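Local coordinates for protein esterase (Xanthomonas oryzae pv. oryzae, PDB 3H2G) that acts as an esterase that degrades the rice cell wall and contributes to virulence on rice, at residues A[173-178]-A[376-381]; A[231-236]-A[281-286]. One frame throughout, in Å; residues are numbered along the deposited sequence.

Interaction 1: A[173-178]-A[376-381]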
loop_
_atom_site.group_PDB
_atom_site.type_symbol
_atom_site.label_atom_id
_atom_site.label_comp_id
_atom_site.label_asym_id
_atom_site.label_seq_id
_atom_site.Cartn_x
_atom_site.Cartn_y
_atom_site.Cartn_z
ATOM N N SER A 173 -4.546 6.715 3.850
ATOM C CA SER A 173 -3.130 6.890 3.567
ATOM C C SER A 173 -2.548 5.505 3.306
ATOM O O SER A 173 -3.218 4.494 3.516
ATOM C CB SER A 173 -2.405 7.566 4.733
ATOM O OG SER A 173 -1.094 7.947 4.342
ATOM N N GLY A 174 -1.310 5.467 2.834
ATOM C CA GLY A 174 -0.659 4.204 2.539
ATOM C C GLY A 174 0.680 4.500 1.899
ATOM O O GLY A 174 0.875 5.576 1.329
ATOM N N TYR A 175 1.599 3.545 1.984
ATOM C CA TYR A 175 2.943 3.707 1.445
ATOM C C TYR A 175 3.296 2.658 0.392
ATOM O O TYR A 175 3.029 1.470 0.579
ATOM C CB TYR A 175 3.950 3.655 2.606
ATOM C CG TYR A 175 5.346 3.211 2.225
ATOM C CD1 TYR A 175 6.171 4.018 1.440
ATOM C CD2 TYR A 175 5.831 1.966 2.627
ATOM C CE1 TYR A 175 7.445 3.593 1.060
ATOM C CE2 TYR A 175 7.100 1.532 2.250
ATOM C CZ TYR A 175 7.899 2.350 1.466
ATOM O OH TYR A 175 9.147 1.917 1.079
ATOM N N SER A 176 3.889 3.121 -0.712
ATOM C CA SER A 176 4.324 2.269 -1.824
ATOM C C SER A 176 3.127 1.603 -2.509
ATOM O O SER A 176 2.272 2.295 -3.065
ATOM C CB SER A 176 5.311 1.213 -1.310
ATOM O OG SER A 176 6.079 0.672 -2.377
ATOM N N GLN A 177 3.061 0.273 -2.503
ATOM C CA GLN A 177 1.897 -0.377 -3.103
ATOM C C GLN A 177 0.703 0.188 -2.344
ATOM O O GLN A 177 -0.380 0.363 -2.903
ATOM C CB GLN A 177 1.911 -1.897 -2.907
ATOM C CG GLN A 177 0.598 -2.542 -3.383
ATOM C CD GLN A 177 0.394 -3.978 -2.923
ATOM O OE1 GLN A 177 -0.656 -4.578 -3.182
ATOM N NE2 GLN A 177 1.384 -4.535 -2.244
ATOM N N GLY A 178 0.926 0.470 -1.060
ATOM C CA GLY A 178 -0.119 1.012 -0.207
ATOM C C GLY A 178 -0.609 2.375 -0.650
ATOM O O GLY A 178 -1.728 2.771 -0.319
ATOM N N ALA A 376 15.994 5.089 -1.533
ATOM C CA ALA A 376 15.422 6.329 -1.022
ATOM C C ALA A 376 13.915 6.142 -0.880
ATOM O O ALA A 376 13.241 6.911 -0.191
ATOM C CB ALA A 376 15.729 7.485 -1.971
ATOM N N HIS A 377 13.397 5.105 -1.535
ATOM C CA HIS A 377 11.974 4.789 -1.498
ATOM C C HIS A 377 11.520 4.523 -0.061
ATOM O O HIS A 377 10.550 5.114 0.411
ATOM C CB HIS A 377 11.699 3.560 -2.377
ATOM C CG HIS A 377 10.247 3.193 -2.490
ATOM N ND1 HIS A 377 9.295 4.055 -2.991
ATOM C CD2 HIS A 377 9.595 2.041 -2.202
ATOM C CE1 HIS A 377 8.119 3.450 -3.008
ATOM N NE2 HIS A 377 8.275 2.226 -2.535
ATOM N N MET A 378 12.236 3.641 0.631
ATOM C CA MET A 378 11.894 3.285 2.003
ATOM C C MET A 378 11.939 4.454 2.984
ATOM O O MET A 378 11.229 4.453 3.993
ATOM C CB MET A 378 12.808 2.155 2.497
ATOM C CG MET A 378 12.589 0.821 1.786
ATOM S SD MET A 378 13.244 0.764 0.096
ATOM C CE MET A 378 14.886 0.119 0.415
ATOM N N LEU A 379 12.768 5.449 2.691
ATOM C CA LEU A 379 12.887 6.615 3.559
ATOM C C LEU A 379 11.600 7.439 3.590
ATOM O O LEU A 379 11.316 8.114 4.577
ATOM C CB LEU A 379 14.039 7.510 3.093
ATOM C CG LEU A 379 15.425 6.866 3.025
ATOM C CD1 LEU A 379 16.418 7.847 2.414
ATOM C CD2 LEU A 379 15.864 6.448 4.422
ATOM N N THR A 380 10.819 7.378 2.514
ATOM C CA THR A 380 9.582 8.156 2.439
ATOM C C THR A 380 8.464 7.668 3.342
ATOM O O THR A 380 7.539 8.420 3.637
ATOM C CB THR A 380 9.022 8.219 0.996
ATOM O OG1 THR A 380 8.568 6.920 0.592
ATOM C CG2 THR A 380 10.091 8.706 0.030
ATOM N N LYS A 381 8.534 6.416 3.786
ATOM C CA LYS A 381 7.477 5.889 4.638
ATOM C C LYS A 381 7.255 6.737 5.886
ATOM O O LYS A 381 6.176 7.299 6.066
ATOM C CB LYS A 381 7.768 4.443 5.045
ATOM C CG LYS A 381 6.608 3.801 5.798
ATOM C CD LYS A 381 6.977 2.418 6.304
ATOM C CE LYS A 381 5.840 1.802 7.092
ATOM N NZ LYS A 381 6.241 0.500 7.694
#
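Ser-176 meets His-377 through a hydrogen bond of 2.7 Å between OG and NE2, the hydroxyl oxygen lying at the imidazole edge in the ring plane. The CG of His-377 is anti to the backbone N (chi1 -176°), and on the other ring nitrogen ND1 is hydrogen-bonded to Asp-336 OD2.

This is consistent with the Ser-His-Asp triad of an alpha/beta hydrolase: Ser-176 sits on the sharp strand-to-helix turn of a GxSxG nucleophile elbow, with the positive phi (65°) expected there.

The packing centres on the Tyr-175 ring. Lys-381 CB makes a CH-pi contact over the middle of one face, 3.8 Å from the centroid, while Ser-176 CB covers the opposite face. Lys-381 CG and CD pass near CD2 of the ring, and the extended chain then leads away from it. Tyr-175 CE1 lies above the His-377 ring toward its rim, the two planes inclined at 34°, and Tyr-175 OH packs 3.2 Å from Met-378 CA.

Among the polar contacts inside the helix, Thr-380 OG1 donates to His-377 O at 2.7 Å, in the carbonyl plane. Thr-380 N bonds to the same oxygen, which lies 3.5 Å from Tyr-175 CE1 at the edge of the phenol.

Interaction 2: A[231-236]-A[281-286]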
loop_
_atom_site.group_PDB
_atom_site.type_symbol
_atom_site.label_atom_id
_atom_site.label_comp_id
_atom_site.label_asym_id
_atom_site.label_seq_id
_atom_site.Cartn_x
_atom_site.Cartn_y
_atom_site.Cartn_z
ATOM N N GLY A 231 13.576 -4.013 -9.331
ATOM C CA GLY A 231 12.733 -4.269 -10.489
ATOM C C GLY A 231 12.416 -5.713 -10.836
ATOM O O GLY A 231 11.288 -6.023 -11.230
ATOM N N ILE A 232 13.393 -6.604 -10.711
ATOM C CA ILE A 232 13.145 -8.004 -11.035
ATOM C C ILE A 232 12.135 -8.615 -10.066
ATOM O O ILE A 232 11.247 -9.363 -10.475
ATOM C CB ILE A 232 14.454 -8.818 -11.026
ATOM C CG1 ILE A 232 15.336 -8.356 -12.191
ATOM C CG2 ILE A 232 14.153 -10.312 -11.144
ATOM C CD1 ILE A 232 16.613 -9.136 -12.347
ATOM N N LEU A 233 12.262 -8.277 -8.787
ATOM C CA LEU A 233 11.350 -8.789 -7.768
ATOM C C LEU A 233 9.948 -8.192 -7.911
ATOM O O LEU A 233 8.957 -8.918 -7.976
ATOM C CB LEU A 233 11.901 -8.480 -6.370
ATOM C CG LEU A 233 13.214 -9.169 -5.976
ATOM C CD1 LEU A 233 13.727 -8.584 -4.660
ATOM C CD2 LEU A 233 12.987 -10.670 -5.844
ATOM N N LEU A 234 9.868 -6.864 -7.962
ATOM C CA LEU A 234 8.579 -6.185 -8.088
ATOM C C LEU A 234 7.910 -6.470 -9.433
ATOM O O LEU A 234 6.693 -6.656 -9.507
ATOM C CB LEU A 234 8.767 -4.675 -7.896
ATOM C CG LEU A 234 9.338 -4.274 -6.532
ATOM C CD1 LEU A 234 9.599 -2.775 -6.487
ATOM C CD2 LEU A 234 8.367 -4.680 -5.437
ATOM N N GLY A 235 8.707 -6.507 -10.495
ATOM C CA GLY A 235 8.162 -6.789 -11.810
ATOM C C GLY A 235 7.610 -8.203 -11.872
ATOM O O GLY A 235 6.550 -8.440 -12.452
ATOM N N SER A 236 8.332 -9.151 -11.278
ATOM C CA SER A 236 7.887 -10.542 -11.268
ATOM C C SER A 236 6.594 -10.690 -10.469
ATOM O O SER A 236 5.679 -11.401 -10.884
ATOM C CB SER A 236 8.981 -11.444 -10.690
ATOM O OG SER A 236 10.120 -11.446 -11.541
ATOM N N ASN A 281 19.564 -12.613 -0.457
ATOM C CA ASN A 281 20.128 -13.907 -0.816
ATOM C C ASN A 281 20.076 -14.286 -2.293
ATOM O O ASN A 281 20.220 -15.456 -2.648
ATOM C CB ASN A 281 19.486 -14.990 0.048
ATOM C CG ASN A 281 19.759 -14.772 1.526
ATOM O OD1 ASN A 281 20.916 -14.713 1.952
ATOM N ND2 ASN A 281 18.698 -14.633 2.313
ATOM N N ASP A 282 19.888 -13.287 -3.148
ATOM C CA ASP A 282 19.853 -13.485 -4.594
ATOM C C ASP A 282 18.943 -14.618 -5.062
ATOM O O ASP A 282 19.352 -15.436 -5.886
ATOM C CB ASP A 282 21.268 -13.757 -5.120
ATOM C CG ASP A 282 22.289 -12.770 -4.600
ATOM O OD1 ASP A 282 22.029 -11.551 -4.659
ATOM O OD2 ASP A 282 23.360 -13.217 -4.138
ATOM N N THR A 283 17.718 -14.677 -4.554
ATOM C CA THR A 283 16.809 -15.736 -4.977
ATOM C C THR A 283 16.573 -15.624 -6.480
ATOM O O THR A 283 16.465 -16.631 -7.181
ATOM C CB THR A 283 15.471 -15.656 -4.231
ATOM O OG1 THR A 283 14.833 -14.405 -4.518
ATOM C CG2 THR A 283 15.704 -15.766 -2.738
ATOM N N LEU A 284 16.492 -14.389 -6.963
ATOM C CA LEU A 284 16.310 -14.116 -8.383
ATOM C C LEU A 284 17.508 -13.277 -8.818
ATOM O O LEU A 284 18.183 -12.671 -7.985
ATOM C CB LEU A 284 15.012 -13.342 -8.631
ATOM C CG LEU A 284 13.704 -14.048 -8.264
ATOM C CD1 LEU A 284 12.522 -13.167 -8.660
ATOM C CD2 LEU A 284 13.626 -15.394 -8.971
ATOM N N PRO A 285 17.799 -13.236 -10.125
ATOM C CA PRO A 285 18.947 -12.438 -10.563
ATOM C C PRO A 285 18.804 -10.946 -10.273
ATOM O O PRO A 285 17.697 -10.443 -10.074
ATOM C CB PRO A 285 19.029 -12.744 -12.059
ATOM C CG PRO A 285 17.611 -13.065 -12.424
ATOM C CD PRO A 285 17.145 -13.901 -11.265
ATOM N N SER A 286 19.935 -10.248 -10.229
ATOM C CA SER A 286 19.928 -8.816 -9.985
ATOM C C SER A 286 19.496 -8.093 -11.264
ATOM O O SER A 286 19.532 -8.666 -12.356
ATOM C CB SER A 286 21.315 -8.353 -9.527
ATOM O OG SER A 286 22.334 -8.907 -10.338
#
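Thr-283 brushes Leu-233 where the loop between helices 275-280 and 290-293 comes up to the first turns of helix 231-246. Both pieces belong to the stretch of helices and loops that separates strands 198-205 and 328-332 of the sheet, an insertion in the alpha/beta-hydrolase core consistent with a cap over it. The threonine contact is slight, OG1 standing 4.4 Å from Leu-233 CD2, and the backbone O of Thr-283 accepts a hydrogen bond from Lys-264 NZ.

Leu-284 follows, its CB directed toward the helix. CG is anti to the carbonyl carbon (chi1 -63°), and chi2 at -176° extends CD1 in among three helix residues: it lies 3.8 Å from Leu-233 CD2, 4.1 Å from Ile-232 CG2 and at the same distance from Ser-236 OG. Leu-284 CB adds a contact of 4.0 Å with Ile-232 CG2. The serine hydroxyl bordering this apolar patch is well occupied: OG donates to Ile-232 O at 2.6 Å, tilted 18° from the carbonyl plane, and also bonds to Tyr-293 OH. Ser-236 N bonds to the same carbonyl, so two donors grip it.

At Pro-285 the backbone O packs 3.7 Å from Ile-232 CG2. The modelled position of Ile-232 CD1 crowds that oxygen too closely and is doubtful in detail. Tyr-293 and Trp-261 both touch Leu-284 and Pro-285.

Ser-286 directs its CB away from the helix, and its OG is hydrogen-bonded to Asp-288 OD2 and Lys-289 NZ.

In the fold
From the N terminus the chain builds the antiparallel side of the sheet and then its parallel strands, reaching 173-178, where strand 169-175 gives way to helix 177-192. Strand 198-205 follows, and the chain then leaves the sheet for a run of helices and loops. Within that run, interaction 2 closes a short loop, bringing 281-286 back onto helix 231-246 after 44 intervening residues. Strands 328-332 and 359-363 then complete the sheet before 376-381, in the early part of the last helix, closes the much longer loop of interaction 1, which encloses that of interaction 2. One contact joins sheet to C-terminal helix; the other joins a helix and a loop within the insertion. Their centres lie 19 Å apart, and they do not touch.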